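Local coordinates for sortase family protein (Streptococcus agalactiae, PDB 4D7W), which is a class C sortase, a transpeptidase-type enzyme that probably takes part in assembling the type 2B pilus on the streptococcal cell surface, at residues W133-L138 / D167-V172. Residues are numbered along the deposited sequence; the frame is centred on the assembly and turned at random.
Sequences WTVSIL and DYQTLV
Trp133 donates its indole N-H to the side-chain carbonyl of Gln169. NE1 lies 2.8 Å from Gln169 OE1, and the bond is nearly straight, 176° at the hydrogen. The oxygen sits in the indole plane. Seen from the amide, the donor lies somewhat out of the carbonyl plane. Leu171 comes over one face of the same ring. Its CD1 stands 3.7 Å from the centroid of the six-membered ring, almost on the ring normal, a CH-pi contact. Leu171 CG adds an apolar contact at 3.7 Å from Trp133 CZ2. The indole is thus fixed at its edge by a polar bond and on this face by a methyl group. The backbone O of Gln169 also lies at the ring edge, 3.5 Å from Trp133 CH2. Val135 CG1 packs against Gln169 OE1 at 3.4 Å. All four residues are buried, and the bond gives the buried N-H its acceptor. The contact lies inside the curled beta-barrel of the sortase fold. Here strands 132-137 and 167-175 do not pair; the two short segments run at 100°, with axes 10.5 Å apart, and side chains fill the gap. Gln169 spans it because CG is anti to the backbone N (chi1 -173°) and the chain stays extended to the amide. Strand 140-152 links the two sides: Val146 touches Trp133, and Tyr144 touches Gln169. Ile66 and Ile68 of strand 62-68 also pack on Trp133, while Gln169 also touches Ser107 and Leu109 of strand 105-115.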
loop_
_atom_site.group_PDB
_atom_site.type_symbol
_atom_site.label_atom_id
_atom_site.label_comp_id
_atom_site.label_asym_id
_atom_site.label_seq_id
_atom_site.Cartn_x
_atom_site.Cartn_y
_atom_site.Cartn_z
ATOM N N TRP A 133 -1.302 6.259 9.941
ATOM C CA TRP A 133 -2.394 5.784 9.090
ATOM C C TRP A 133 -2.610 4.278 9.316
ATOM O O TRP A 133 -1.825 3.611 10.008
ATOM C CB TRP A 133 -2.132 6.091 7.610
ATOM C CG TRP A 133 -1.055 5.270 6.962
ATOM C CD1 TRP A 133 -1.204 4.061 6.360
ATOM C CD2 TRP A 133 0.327 5.625 6.817
ATOM N NE1 TRP A 133 -0.000 3.624 5.863
ATOM C CE2 TRP A 133 0.955 4.571 6.122
ATOM C CE3 TRP A 133 1.091 6.737 7.198
ATOM C CZ2 TRP A 133 2.321 4.583 5.816
ATOM C CZ3 TRP A 133 2.446 6.751 6.890
ATOM C CH2 TRP A 133 3.046 5.678 6.210
ATOM N N THR A 134 -3.708 3.762 8.784
ATOM C CA THR A 134 -3.997 2.339 8.870
ATOM C C THR A 134 -4.395 1.817 7.498
ATOM O O THR A 134 -4.951 2.555 6.673
ATOM C CB THR A 134 -5.126 2.034 9.861
ATOM O OG1 THR A 134 -6.336 2.639 9.399
ATOM C CG2 THR A 134 -4.796 2.554 11.258
ATOM N N VAL A 135 -4.063 0.559 7.244
ATOM C CA VAL A 135 -4.613 -0.165 6.119
ATOM C C VAL A 135 -5.465 -1.281 6.721
ATOM O O VAL A 135 -5.090 -1.906 7.721
ATOM C CB VAL A 135 -3.516 -0.722 5.171
ATOM C CG1 VAL A 135 -2.745 0.428 4.506
ATOM C CG2 VAL A 135 -2.566 -1.571 5.926
ATOM N N SER A 136 -6.640 -1.479 6.143
ATOM C CA SER A 136 -7.560 -2.497 6.613
ATOM C C SER A 136 -7.603 -3.573 5.559
ATOM O O SER A 136 -7.864 -3.288 4.396
ATOM C CB SER A 136 -8.938 -1.904 6.864
ATOM O OG SER A 136 -8.817 -0.788 7.732
ATOM N N ILE A 137 -7.297 -4.798 5.964
ATOM C CA ILE A 137 -7.202 -5.912 5.031
ATOM C C ILE A 137 -7.972 -7.076 5.648
ATOM O O ILE A 137 -7.667 -7.513 6.756
ATOM C CB ILE A 137 -5.729 -6.268 4.748
ATOM C CG1 ILE A 137 -5.051 -5.120 3.973
ATOM C CG2 ILE A 137 -5.615 -7.576 3.984
ATOM C CD1 ILE A 137 -3.570 -5.095 4.122
ATOM N N LEU A 138 -9.009 -7.538 4.955
ATOM C CA LEU A 138 -9.925 -8.515 5.533
ATOM C C LEU A 138 -10.500 -7.962 6.845
ATOM O O LEU A 138 -10.997 -6.829 6.896
ATOM C CB LEU A 138 -9.215 -9.854 5.756
ATOM C CG LEU A 138 -8.648 -10.426 4.450
ATOM C CD1 LEU A 138 -8.020 -11.775 4.665
ATOM C CD2 LEU A 138 -9.734 -10.511 3.387
ATOM N N ASP A 167 9.795 -3.211 9.405
ATOM C CA ASP A 167 8.470 -3.331 8.791
ATOM C C ASP A 167 8.022 -1.922 8.366
ATOM O O ASP A 167 7.513 -1.156 9.192
ATOM C CB ASP A 167 7.479 -3.969 9.787
ATOM C CG ASP A 167 6.081 -4.162 9.212
ATOM O OD1 ASP A 167 5.730 -3.551 8.169
ATOM O OD2 ASP A 167 5.314 -4.933 9.832
ATOM N N TYR A 168 8.234 -1.604 7.087
ATOM C CA TYR A 168 8.021 -0.265 6.521
ATOM C C TYR A 168 6.864 -0.217 5.535
ATOM O O TYR A 168 6.634 -1.172 4.802
ATOM C CB TYR A 168 9.271 0.222 5.779
ATOM C CG TYR A 168 10.433 0.650 6.659
ATOM C CD1 TYR A 168 10.223 1.399 7.814
ATOM C CD2 TYR A 168 11.739 0.323 6.319
ATOM C CE1 TYR A 168 11.284 1.807 8.614
ATOM C CE2 TYR A 168 12.805 0.719 7.118
ATOM C CZ TYR A 168 12.568 1.464 8.256
ATOM O OH TYR A 168 13.623 1.859 9.033
ATOM N N GLN A 169 6.174 0.921 5.488
ATOM C CA GLN A 169 5.253 1.198 4.396
ATOM C C GLN A 169 5.462 2.647 3.959
ATOM O O GLN A 169 5.463 3.549 4.793
ATOM C CB GLN A 169 3.808 0.949 4.826
ATOM C CG GLN A 169 2.765 1.053 3.721
ATOM C CD GLN A 169 1.422 0.503 4.164
ATOM O OE1 GLN A 169 0.522 1.261 4.518
ATOM N NE2 GLN A 169 1.289 -0.826 4.165
ATOM N N THR A 170 5.663 2.859 2.664
ATOM C CA THR A 170 5.879 4.213 2.137
ATOM C C THR A 170 4.713 4.621 1.257
ATOM O O THR A 170 4.237 3.828 0.439
ATOM C CB THR A 170 7.190 4.298 1.335
ATOM O OG1 THR A 170 8.286 4.070 2.213
ATOM C CG2 THR A 170 7.372 5.684 0.672
ATOM N N LEU A 171 4.243 5.853 1.445
ATOM C CA LEU A 171 3.218 6.421 0.595
ATOM C C LEU A 171 3.906 7.401 -0.362
ATOM O O LEU A 171 4.677 8.259 0.066
ATOM C CB LEU A 171 2.127 7.108 1.431
ATOM C CG LEU A 171 1.543 6.304 2.604
ATOM C CD1 LEU A 171 0.486 7.123 3.314
ATOM C CD2 LEU A 171 0.982 4.909 2.159
ATOM N N VAL A 172 3.641 7.239 -1.654
ATOM C CA VAL A 172 4.350 7.942 -2.703
ATOM C C VAL A 172 3.387 8.765 -3.537
ATOM O O VAL A 172 2.334 8.273 -3.950
ATOM C CB VAL A 172 5.081 6.960 -3.644
ATOM C CG1 VAL A 172 5.854 7.733 -4.725
ATOM C CG2 VAL A 172 6.014 6.042 -2.842
#